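Local atomic coordinates of proline dehydrogenase (Deinococcus radiodurans, PDB entry 4H6Q), a protein that oxidises L-proline to (S)-1-pyrroline-5-carboxylate with the help of FAD, passing the electrons to a quinone in the first step of proline breakdown to glutamate. Residues Val104-Asp109 and His141-Val146; Pro186-Val191 and Phe218-Ala223; Ala230-Arg235 and Tyr260-Asp265. All coordinates share one frame; numbering follows the deposited sequence.

Contact 1 of 3, residues Val104-Asp109 and His141-Val146; sequences VGQGKD and HTRVDV
Arg143 NH1 reaches across to Gln106 and is held there by two oxygens of that one residue. The stronger hydrogen bond runs from Arg143 NH1 to the side-chain oxygen Gln106 OE1, 3.0 Å long with an N-H...O angle of 154°. It arrives in the carbonyl plane, on a lone pair of OE1, and that oxygen in turn lies at the edge of the guanidinium, close to its plane. The amide and guanidinium planes are also nearly coplanar, 18° apart. A second, weak bond goes from Arg143 NH1 to the backbone oxygen Gln106 O at 3.4 Å.

Both chains are stretched out, and they slide past each other in opposite directions. With chi1 at -174°, CG of Gln106 swings opposite the backbone N, and the chain stays extended to the amide, which brings OE1 alongside the arginine methylenes as well: Arg143 CD lies 3.5 Å from Gln106 OE1.

Apolar packing comes from Val146, on the first turn of helix 144-158. Its CG1 methyl meets the other end of the amide, 3.5 Å from Gln106 NE2. That nitrogen finds its polar partners beyond the two segments, in Gln150 OE1 and Thr147 OG1 of the same helix.

The backbone of 104-109 makes a type II turn from Gly105 to Lys108, closed by a bond from Lys108 N to Gly105 O, with Gln106 at its second position and Gly107 at the third, where a positive phi suits glycine. The contact thus ties the loop after strand 96-99 to the start of helix 144-158 of the barrel.

With OE1 accepting from the arginine and NE2 donating to the helix, both ends of the buried amide are engaged, which fixes its flip. A neutral amide rather than a carboxylate meets Arg143 here, so the positive charge is met by hydrogen-bond acceptors but, within this contact, probably not neutralised.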
# COMPACT_ATOMS: atom_id res chain seq x y z
N VAL A 104 -10.49 -9.46 -3.05
CA VAL A 104 -10.97 -9.75 -4.40
C VAL A 104 -10.90 -11.24 -4.75
O VAL A 104 -11.00 -11.63 -5.91
CB VAL A 104 -10.28 -8.86 -5.45
CG1 VAL A 104 -10.69 -7.42 -5.24
CG2 VAL A 104 -8.75 -9.02 -5.44
N GLY A 105 -10.75 -12.08 -3.71
CA GLY A 105 -10.96 -13.50 -3.89
C GLY A 105 -9.77 -14.42 -3.84
O GLY A 105 -9.91 -15.60 -4.18
N GLN A 106 -8.59 -13.92 -3.44
CA GLN A 106 -7.42 -14.77 -3.33
C GLN A 106 -7.67 -16.01 -2.50
O GLN A 106 -8.11 -15.91 -1.37
CB GLN A 106 -6.29 -13.95 -2.71
CG GLN A 106 -4.94 -14.71 -2.68
CD GLN A 106 -3.90 -13.91 -1.97
OE1 GLN A 106 -4.01 -13.63 -0.76
NE2 GLN A 106 -2.86 -13.51 -2.70
N GLY A 107 -7.37 -17.17 -3.07
CA GLY A 107 -7.55 -18.42 -2.37
C GLY A 107 -8.84 -19.10 -2.76
O GLY A 107 -9.03 -20.27 -2.35
N LYS A 108 -9.72 -18.47 -3.51
CA LYS A 108 -10.96 -19.10 -3.95
C LYS A 108 -10.84 -19.45 -5.43
O LYS A 108 -10.30 -18.70 -6.22
CB LYS A 108 -12.13 -18.13 -3.77
CG LYS A 108 -12.28 -17.62 -2.33
CD LYS A 108 -13.37 -16.57 -2.20
CE LYS A 108 -13.45 -16.06 -0.78
NZ LYS A 108 -13.85 -17.13 0.20
N ASP A 109 -11.35 -20.60 -5.79
CA ASP A 109 -11.37 -21.04 -7.16
C ASP A 109 -12.67 -20.66 -7.84
O ASP A 109 -13.76 -20.87 -7.29
CB ASP A 109 -11.25 -22.57 -7.20
CG ASP A 109 -11.23 -23.10 -8.60
OD1 ASP A 109 -10.11 -23.40 -9.09
OD2 ASP A 109 -12.32 -23.16 -9.23
N HIS A 141 1.05 -13.50 7.32
CA HIS A 141 2.13 -14.34 6.76
C HIS A 141 1.63 -15.53 5.94
O HIS A 141 2.40 -16.06 5.10
CB HIS A 141 3.14 -14.79 7.84
CG HIS A 141 2.72 -16.01 8.60
ND1 HIS A 141 2.11 -15.95 9.84
CD2 HIS A 141 2.83 -17.33 8.31
CE1 HIS A 141 1.86 -17.18 10.28
NE2 HIS A 141 2.27 -18.04 9.35
N THR A 142 0.39 -15.98 6.20
CA THR A 142 -0.18 -17.10 5.47
C THR A 142 -0.45 -16.81 4.00
O THR A 142 -0.70 -17.74 3.24
CB THR A 142 -1.48 -17.64 6.13
OG1 THR A 142 -2.54 -16.68 5.92
CG2 THR A 142 -1.26 -17.92 7.66
N ARG A 143 -0.37 -15.54 3.60
CA ARG A 143 -0.70 -15.14 2.23
C ARG A 143 0.54 -14.73 1.43
O ARG A 143 0.44 -14.36 0.27
CB ARG A 143 -1.76 -14.02 2.24
CG ARG A 143 -3.16 -14.60 2.63
CD ARG A 143 -4.21 -13.51 2.77
NE ARG A 143 -5.50 -14.13 3.14
CZ ARG A 143 -6.44 -14.53 2.29
NH1 ARG A 143 -6.28 -14.36 0.98
NH2 ARG A 143 -7.56 -15.04 2.76
N VAL A 144 1.73 -14.75 2.05
CA VAL A 144 2.95 -14.24 1.38
C VAL A 144 3.33 -15.08 0.17
O VAL A 144 3.55 -14.51 -0.92
CB VAL A 144 4.15 -14.16 2.37
CG1 VAL A 144 5.42 -13.74 1.61
CG2 VAL A 144 3.85 -13.21 3.53
N ASP A 145 3.36 -16.41 0.28
CA ASP A 145 3.76 -17.24 -0.87
C ASP A 145 2.85 -17.03 -2.06
O ASP A 145 3.33 -16.79 -3.19
CB ASP A 145 3.82 -18.73 -0.46
CG ASP A 145 5.02 -19.03 0.42
OD1 ASP A 145 4.88 -19.60 1.51
OD2 ASP A 145 6.12 -18.70 0.02
N VAL A 146 1.54 -17.14 -1.86
CA VAL A 146 0.62 -16.96 -2.97
C VAL A 146 0.66 -15.54 -3.53
O VAL A 146 0.62 -15.34 -4.75
CB VAL A 146 -0.86 -17.38 -2.62
CG1 VAL A 146 -1.49 -16.55 -1.49
CG2 VAL A 146 -1.74 -17.28 -3.85

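Contact 2 of 3, residues Pro186-Val191 and Phe218-Ala223. With FAD (flavin-adenine dinucleotide), chain C.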
# COMPACT_ATOMS: atom_id res chain seq x y z
N PRO A 186 11.52 -5.25 -9.72
CA PRO A 186 10.17 -4.86 -9.25
C PRO A 186 10.11 -3.61 -8.44
O PRO A 186 11.09 -3.27 -7.71
CB PRO A 186 9.78 -6.04 -8.37
CG PRO A 186 11.12 -6.42 -7.73
CD PRO A 186 12.16 -6.27 -8.85
N ASN A 187 8.99 -2.91 -8.54
CA ASN A 187 8.64 -1.80 -7.63
C ASN A 187 8.12 -2.44 -6.33
O ASN A 187 7.09 -3.13 -6.35
CB ASN A 187 7.53 -1.00 -8.33
CG ASN A 187 7.03 0.18 -7.53
OD1 ASN A 187 6.72 0.00 -6.35
ND2 ASN A 187 6.93 1.36 -8.12
N ILE A 188 8.84 -2.21 -5.22
CA ILE A 188 8.44 -2.77 -3.91
C ILE A 188 8.40 -1.69 -2.85
O ILE A 188 9.36 -0.87 -2.74
CB ILE A 188 9.38 -3.93 -3.48
CG1 ILE A 188 9.37 -5.04 -4.52
CG2 ILE A 188 8.88 -4.50 -2.13
CD1 ILE A 188 10.21 -6.30 -4.14
N ARG A 189 7.30 -1.67 -2.08
CA ARG A 189 7.15 -0.85 -0.88
C ARG A 189 7.70 -1.63 0.32
O ARG A 189 7.28 -2.76 0.55
CB ARG A 189 5.66 -0.58 -0.68
CG ARG A 189 5.36 0.30 0.57
CD ARG A 189 3.90 0.17 1.04
NE ARG A 189 3.01 0.65 -0.00
CZ ARG A 189 1.77 0.18 -0.24
NH1 ARG A 189 1.12 0.65 -1.32
NH2 ARG A 189 1.20 -0.69 0.61
N MET A 190 8.65 -1.06 1.06
CA MET A 190 9.15 -1.66 2.30
C MET A 190 8.38 -1.07 3.46
O MET A 190 8.26 0.16 3.56
CB MET A 190 10.63 -1.38 2.48
CG MET A 190 11.48 -1.81 1.25
SD MET A 190 11.11 -3.50 0.73
CE MET A 190 12.20 -3.58 -0.70
N VAL A 191 7.84 -1.96 4.32
CA VAL A 191 7.08 -1.54 5.51
C VAL A 191 7.63 -2.34 6.68
O VAL A 191 8.33 -3.34 6.48
CB VAL A 191 5.56 -1.84 5.34
CG1 VAL A 191 5.03 -1.16 4.08
CG2 VAL A 191 5.26 -3.35 5.27
N PHE A 218 17.94 -0.59 1.53
CA PHE A 218 19.27 -0.35 0.99
C PHE A 218 19.57 -1.38 -0.10
O PHE A 218 20.16 -1.04 -1.15
CB PHE A 218 20.33 -0.44 2.10
CG PHE A 218 20.23 0.65 3.13
CD1 PHE A 218 19.39 1.75 2.96
CD2 PHE A 218 20.98 0.55 4.31
CE1 PHE A 218 19.32 2.76 3.96
CE2 PHE A 218 20.90 1.55 5.32
CZ PHE A 218 20.08 2.65 5.14
N GLN A 219 19.19 -2.64 0.09
CA GLN A 219 19.45 -3.67 -0.92
C GLN A 219 18.62 -3.41 -2.18
O GLN A 219 19.08 -3.65 -3.30
CB GLN A 219 19.16 -5.08 -0.37
CG GLN A 219 20.21 -5.59 0.62
CD GLN A 219 21.58 -5.69 0.00
OE1 GLN A 219 21.78 -6.41 -0.99
NE2 GLN A 219 22.53 -4.96 0.57
N HIS A 220 17.38 -2.95 -2.00
CA HIS A 220 16.53 -2.69 -3.15
C HIS A 220 17.10 -1.50 -3.97
O HIS A 220 17.15 -1.56 -5.22
CB HIS A 220 15.07 -2.41 -2.77
CG HIS A 220 14.10 -2.94 -3.78
ND1 HIS A 220 14.13 -4.26 -4.21
CD2 HIS A 220 13.05 -2.35 -4.43
CE1 HIS A 220 13.13 -4.46 -5.07
NE2 HIS A 220 12.46 -3.32 -5.20
N LEU A 221 17.54 -0.46 -3.27
CA LEU A 221 18.14 0.69 -3.94
C LEU A 221 19.44 0.32 -4.65
O LEU A 221 19.72 0.77 -5.77
CB LEU A 221 18.40 1.81 -2.95
CG LEU A 221 17.14 2.50 -2.40
CD1 LEU A 221 17.54 3.43 -1.27
CD2 LEU A 221 16.40 3.28 -3.52
N LYS A 222 20.27 -0.51 -4.01
CA LYS A 222 21.54 -0.87 -4.64
C LYS A 222 21.28 -1.71 -5.89
O LYS A 222 22.09 -1.69 -6.85
CB LYS A 222 22.44 -1.67 -3.66
CG LYS A 222 23.11 -0.81 -2.59
CD LYS A 222 23.94 -1.72 -1.65
CE LYS A 222 24.28 -1.00 -0.37
NZ LYS A 222 25.29 -1.71 0.45
N ALA A 223 20.18 -2.47 -5.86
CA ALA A 223 19.80 -3.31 -7.00
C ALA A 223 19.23 -2.48 -8.14
O ALA A 223 18.98 -2.99 -9.24
CB ALA A 223 18.79 -4.41 -6.55
PA FAD C . 6.49 2.82 14.03
O1A FAD C . 7.86 2.40 14.56
O2A FAD C . 5.33 1.98 14.36
O5B FAD C . 6.09 4.23 14.37
C5B FAD C . 6.98 5.30 14.11
C4B FAD C . 6.41 6.65 14.52
O4B FAD C . 5.46 7.02 13.55
C3B FAD C . 5.65 6.63 15.79
O3B FAD C . 6.45 6.73 16.96
C2B FAD C . 4.74 7.79 15.59
O2B FAD C . 5.42 9.02 15.70
C1B FAD C . 4.34 7.59 14.16
N9A FAD C . 3.19 6.70 13.99
C8A FAD C . 3.16 5.50 13.29
N7A FAD C . 1.95 4.94 13.31
C5A FAD C . 1.13 5.81 14.02
C6A FAD C . -0.20 5.78 14.39
N6A FAD C . -1.06 4.71 14.00
N1A FAD C . -0.69 6.81 15.11
C2A FAD C . 0.08 7.85 15.48
N3A FAD C . 1.39 7.92 15.16
C4A FAD C . 1.90 6.93 14.44
N1 FAD C . 2.18 -3.10 6.52
C2 FAD C . 1.78 -4.29 6.00
O2 FAD C . 1.92 -5.35 6.76
N3 FAD C . 1.26 -4.41 4.74
C4 FAD C . 1.11 -3.30 3.91
O4 FAD C . 0.58 -3.44 2.68
C4X FAD C . 1.52 -2.00 4.42
N5 FAD C . 1.40 -0.87 3.65
C5X FAD C . 1.84 0.32 4.19
C6 FAD C . 1.74 1.49 3.42
C7 FAD C . 2.22 2.72 3.94
C7M FAD C . 2.11 4.00 3.11
C8 FAD C . 2.80 2.74 5.23
C8M FAD C . 3.33 4.02 5.82
C9 FAD C . 2.86 1.57 6.01
C9A FAD C . 2.41 0.37 5.49
N10 FAD C . 2.52 -0.79 6.27
C10 FAD C . 2.07 -1.98 5.75
C1' FAD C . 3.14 -0.78 7.59
C2' FAD C . 2.23 -0.74 8.77
O2' FAD C . 1.08 -0.01 8.36
C3' FAD C . 3.26 -0.24 9.81
O3' FAD C . 3.84 -1.23 10.60
C4' FAD C . 2.89 0.93 10.64
O4' FAD C . 2.62 1.94 9.73
C5' FAD C . 4.07 1.28 11.53
O5' FAD C . 4.38 2.63 11.36
P FAD C . 5.87 3.15 11.12
O1P FAD C . 6.75 2.45 10.04
O2P FAD C . 5.67 4.69 11.10
O3P FAD C . 6.65 2.97 12.52
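His220 gives its ring N-H to a backbone carbonyl that lies ahead of a strand: His220 NE2 donates to Pro186 O over 2.9 Å. The bond is bent, 140° at the hydrogen, and the donor sits 29° out of the carbonyl plane. The other ring nitrogen, ND1, is hydrogen-bonded to Arg178 NH1, so both nitrogens of this buried imidazole have partners.

Apolar groups of the strand side close round the same ring. The methyl Met190 CE lies over one face in a CH-pi contact, 4.0 Å from the ring centroid; a bend at chi2 (-51°) turns the end of the methionine onto the histidine. Ile188 crosses the imidazole at about a right angle, bringing CD1 within 3.6 Å of His220 CE1. At the ring edge, Pro186 CG is 3.9 Å from His220 CE1. An alanine in place of His220 would probably leave Pro186 O without this donor and open a gap beneath Met190 CE and Ile188.

Strand 188-191 alternates: Ile188 and Met190 point to helix 206-222, while Arg189 turns to the barrel interior and the flavin. There Arg189 NH2 donates to FAD N5 at 3.1 Å and also forms a salt bridge with Asp137, and Val191 CG2 packs 3.3 Å from FAD N1. Arg189 is probably an active-site residue, as in related enzymes.

Chemically, one histidine of helix 206-222 holds the entry to strand 188-191 by a polar bond and packs on the strand itself through Ile188 and Met190, within a beta-alpha-beta unit and on the strand face opposite the flavin-bound Arg189 side chain.

Contact 3 of 3, residues Ala230-Arg235 and Tyr260-Asp265. With FAD (flavin-adenine dinucleotide), chain C.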
# COMPACT_ATOMS: atom_id res chain seq x y z
N ALA A 230 8.07 3.26 2.97
CA ALA A 230 6.79 3.50 3.65
C ALA A 230 6.96 3.39 5.16
O ALA A 230 6.96 2.28 5.71
CB ALA A 230 5.75 2.49 3.16
N THR A 231 7.12 4.54 5.81
CA THR A 231 7.29 4.60 7.26
C THR A 231 7.10 6.01 7.73
O THR A 231 7.27 6.97 6.94
CB THR A 231 8.71 4.09 7.69
OG1 THR A 231 8.79 4.04 9.12
CG2 THR A 231 9.86 5.00 7.17
N HIS A 232 6.74 6.16 9.01
CA HIS A 232 6.69 7.48 9.64
C HIS A 232 7.83 7.63 10.67
O HIS A 232 7.85 8.59 11.45
CB HIS A 232 5.34 7.73 10.31
CG HIS A 232 4.18 7.22 9.52
ND1 HIS A 232 3.68 5.94 9.69
CD2 HIS A 232 3.40 7.80 8.56
CE1 HIS A 232 2.67 5.75 8.85
NE2 HIS A 232 2.48 6.87 8.16
N ASP A 233 8.75 6.66 10.68
CA ASP A 233 9.86 6.65 11.65
C ASP A 233 10.98 7.60 11.17
O ASP A 233 11.66 7.33 10.19
CB ASP A 233 10.37 5.21 11.79
CG ASP A 233 11.51 5.07 12.76
OD1 ASP A 233 12.26 6.03 13.05
OD2 ASP A 233 11.69 3.92 13.23
N GLU A 234 11.13 8.73 11.86
CA GLU A 234 12.04 9.78 11.42
C GLU A 234 13.50 9.35 11.45
O GLU A 234 14.32 9.82 10.63
CB GLU A 234 11.85 11.02 12.28
CG GLU A 234 11.16 12.10 11.59
CD GLU A 234 11.30 13.46 12.23
OE1 GLU A 234 10.62 13.64 13.26
OE2 GLU A 234 12.07 14.34 11.72
N ARG A 235 13.85 8.47 12.40
CA ARG A 235 15.23 7.97 12.46
C ARG A 235 15.55 7.19 11.17
O ARG A 235 16.64 7.35 10.59
CB ARG A 235 15.46 7.07 13.67
N TYR A 260 -2.36 8.38 5.31
CA TYR A 260 -3.16 9.61 5.46
C TYR A 260 -3.29 9.97 6.94
O TYR A 260 -3.68 9.11 7.78
CB TYR A 260 -4.52 9.36 4.83
CG TYR A 260 -5.49 10.52 4.84
CD1 TYR A 260 -5.29 11.70 4.10
CD2 TYR A 260 -6.67 10.43 5.58
CE1 TYR A 260 -6.29 12.73 4.08
CE2 TYR A 260 -7.59 11.42 5.61
CZ TYR A 260 -7.42 12.54 4.88
OH TYR A 260 -8.43 13.48 5.00
N GLY A 261 -2.99 11.23 7.29
CA GLY A 261 -3.19 11.71 8.65
C GLY A 261 -2.04 11.53 9.59
O GLY A 261 -2.13 11.99 10.74
N ILE A 262 -0.97 10.84 9.17
CA ILE A 262 0.13 10.53 10.09
C ILE A 262 1.39 11.26 9.65
O ILE A 262 1.88 11.11 8.50
CB ILE A 262 0.38 9.00 10.22
CG1 ILE A 262 -0.91 8.25 10.60
CG2 ILE A 262 1.52 8.72 11.26
CD1 ILE A 262 -0.77 6.73 10.83
N ARG A 263 1.89 12.13 10.53
CA ARG A 263 3.07 12.98 10.24
C ARG A 263 2.91 13.81 8.98
O ARG A 263 3.78 13.84 8.10
CB ARG A 263 4.40 12.17 10.22
CG ARG A 263 4.77 11.52 11.60
CD ARG A 263 4.85 12.50 12.77
NE ARG A 263 5.72 13.66 12.53
CZ ARG A 263 7.03 13.69 12.81
NH1 ARG A 263 7.63 12.61 13.30
NH2 ARG A 263 7.73 14.82 12.62
N ARG A 264 1.77 14.51 8.90
CA ARG A 264 1.54 15.47 7.84
C ARG A 264 2.69 16.50 7.74
O ARG A 264 3.06 16.93 6.63
CB ARG A 264 0.20 16.19 8.04
CG ARG A 264 -1.01 15.30 7.84
CD ARG A 264 -2.33 16.09 8.08
N ASP A 265 3.28 16.88 8.87
CA ASP A 265 4.42 17.80 8.87
C ASP A 265 5.60 17.25 8.06
O ASP A 265 6.19 17.98 7.25
CB ASP A 265 4.84 18.19 10.30
CG ASP A 265 5.21 17.02 11.16
OD1 ASP A 265 6.05 17.22 12.06
OD2 ASP A 265 4.65 15.90 10.98
PA FAD C . 6.49 2.82 14.03
O1A FAD C . 7.86 2.40 14.56
O2A FAD C . 5.33 1.98 14.36
O5B FAD C . 6.09 4.23 14.37
C5B FAD C . 6.98 5.30 14.11
C4B FAD C . 6.41 6.65 14.52
O4B FAD C . 5.46 7.02 13.55
C3B FAD C . 5.65 6.63 15.79
O3B FAD C . 6.45 6.73 16.96
C2B FAD C . 4.74 7.79 15.59
O2B FAD C . 5.42 9.02 15.70
C1B FAD C . 4.34 7.59 14.16
N9A FAD C . 3.19 6.70 13.99
C8A FAD C . 3.16 5.50 13.29
N7A FAD C . 1.95 4.94 13.31
C5A FAD C . 1.13 5.81 14.02
C6A FAD C . -0.20 5.78 14.39
N6A FAD C . -1.06 4.71 14.00
N1A FAD C . -0.69 6.81 15.11
C2A FAD C . 0.08 7.85 15.48
N3A FAD C . 1.39 7.92 15.16
C4A FAD C . 1.90 6.93 14.44
N1 FAD C . 2.18 -3.10 6.52
C2 FAD C . 1.78 -4.29 6.00
O2 FAD C . 1.92 -5.35 6.76
N3 FAD C . 1.26 -4.41 4.74
C4 FAD C . 1.11 -3.30 3.91
O4 FAD C . 0.58 -3.44 2.68
C4X FAD C . 1.52 -2.00 4.42
N5 FAD C . 1.40 -0.87 3.65
C5X FAD C . 1.84 0.32 4.19
C6 FAD C . 1.74 1.49 3.42
C7 FAD C . 2.22 2.72 3.94
C7M FAD C . 2.11 4.00 3.11
C8 FAD C . 2.80 2.74 5.23
C8M FAD C . 3.33 4.02 5.82
C9 FAD C . 2.86 1.57 6.01
C9A FAD C . 2.41 0.37 5.49
N10 FAD C . 2.52 -0.79 6.27
C10 FAD C . 2.07 -1.98 5.75
C1' FAD C . 3.14 -0.78 7.59
C2' FAD C . 2.23 -0.74 8.77
O2' FAD C . 1.08 -0.01 8.36
C3' FAD C . 3.26 -0.24 9.81
O3' FAD C . 3.84 -1.23 10.60
C4' FAD C . 2.89 0.93 10.64
O4' FAD C . 2.62 1.94 9.73
C5' FAD C . 4.07 1.28 11.53
O5' FAD C . 4.38 2.63 11.36
P FAD C . 5.87 3.15 11.12
O1P FAD C . 6.75 2.45 10.04
O2P FAD C . 5.67 4.69 11.10
O3P FAD C . 6.65 2.97 12.52
O HOH W 1 7.03 9.95 13.68
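Arg263 and Glu234 meet across the contact in a salt bridge in which one carboxylate oxygen takes two donors. Glu234 OE1 lies 3.2 Å from Arg263 NH1 and likewise from Arg263 NH2, in the guanidinium plane, whereas both nitrogens approach from one face of the carboxylate, whose plane stands 75° from theirs. Asp265 takes the side of the arginine, with Arg263 NE to Asp265 OD2 at 2.9 Å and NH2 to OD1. Bends at chi2 and chi3 (-55° and -53°) fold Arg263 back to its own helix start for this. Its NH1 also donates to a water, which gives a hydrogen to His232 O and is hydrogen-bonded to FAD O2B, a ribose hydroxyl of the cofactor.

His232 uses both ring nitrogens. ND1 donates to the phosphate oxygen FAD O2P over 2.7 Å, the backbone His232 N adds a second bond to FAD O2P, and NE2 is engaged with Leu259 N. One ring face carries the methyl Ile262 CG2, 3.5 Å from the ring centroid in a CH-pi contact, while Ile262 CD1 touches the adenine at FAD C6A, 3.7 Å away. Thr231 OG1 donates to FAD O1P, the other non-bridging oxygen of that phosphate, at 2.7 Å and accepts from Asp233 N, an ST turn. Asp233 caps helix 234-246 through a weak bond from Arg235 N, and its OD2 pairs with Lys192.

Loops after strands 227-230 and 254-259 thus bind one phosphate directly, reach the ribose through water and pack on the adenine: the cofactor site at the C-terminal strand ends of a TIM-type (beta/alpha)8 barrel.

Following the chain from the N terminus, contact 1 comes first: it ties the loop after strand 96-99 to the start of helix 144-158, closing round helix 115-129 and strand 133-136. Contact 2 then closes the run from strand 188-191 to the end of helix 206-222, and contact 3 spans helix 234-246 and strand 254-259. The three follow in series, none nesting or crossing. Contacts 2 and 3 touch where adjacent parallel strands meet, Met190 O lying 3.2 Å from Ala230 N, and both reach FAD, one at the flavin, the other at one phosphate and the adenosine, with Ala230 against the flavin. Contact 1 stands apart, its centre about 29 Å from that of contact 3.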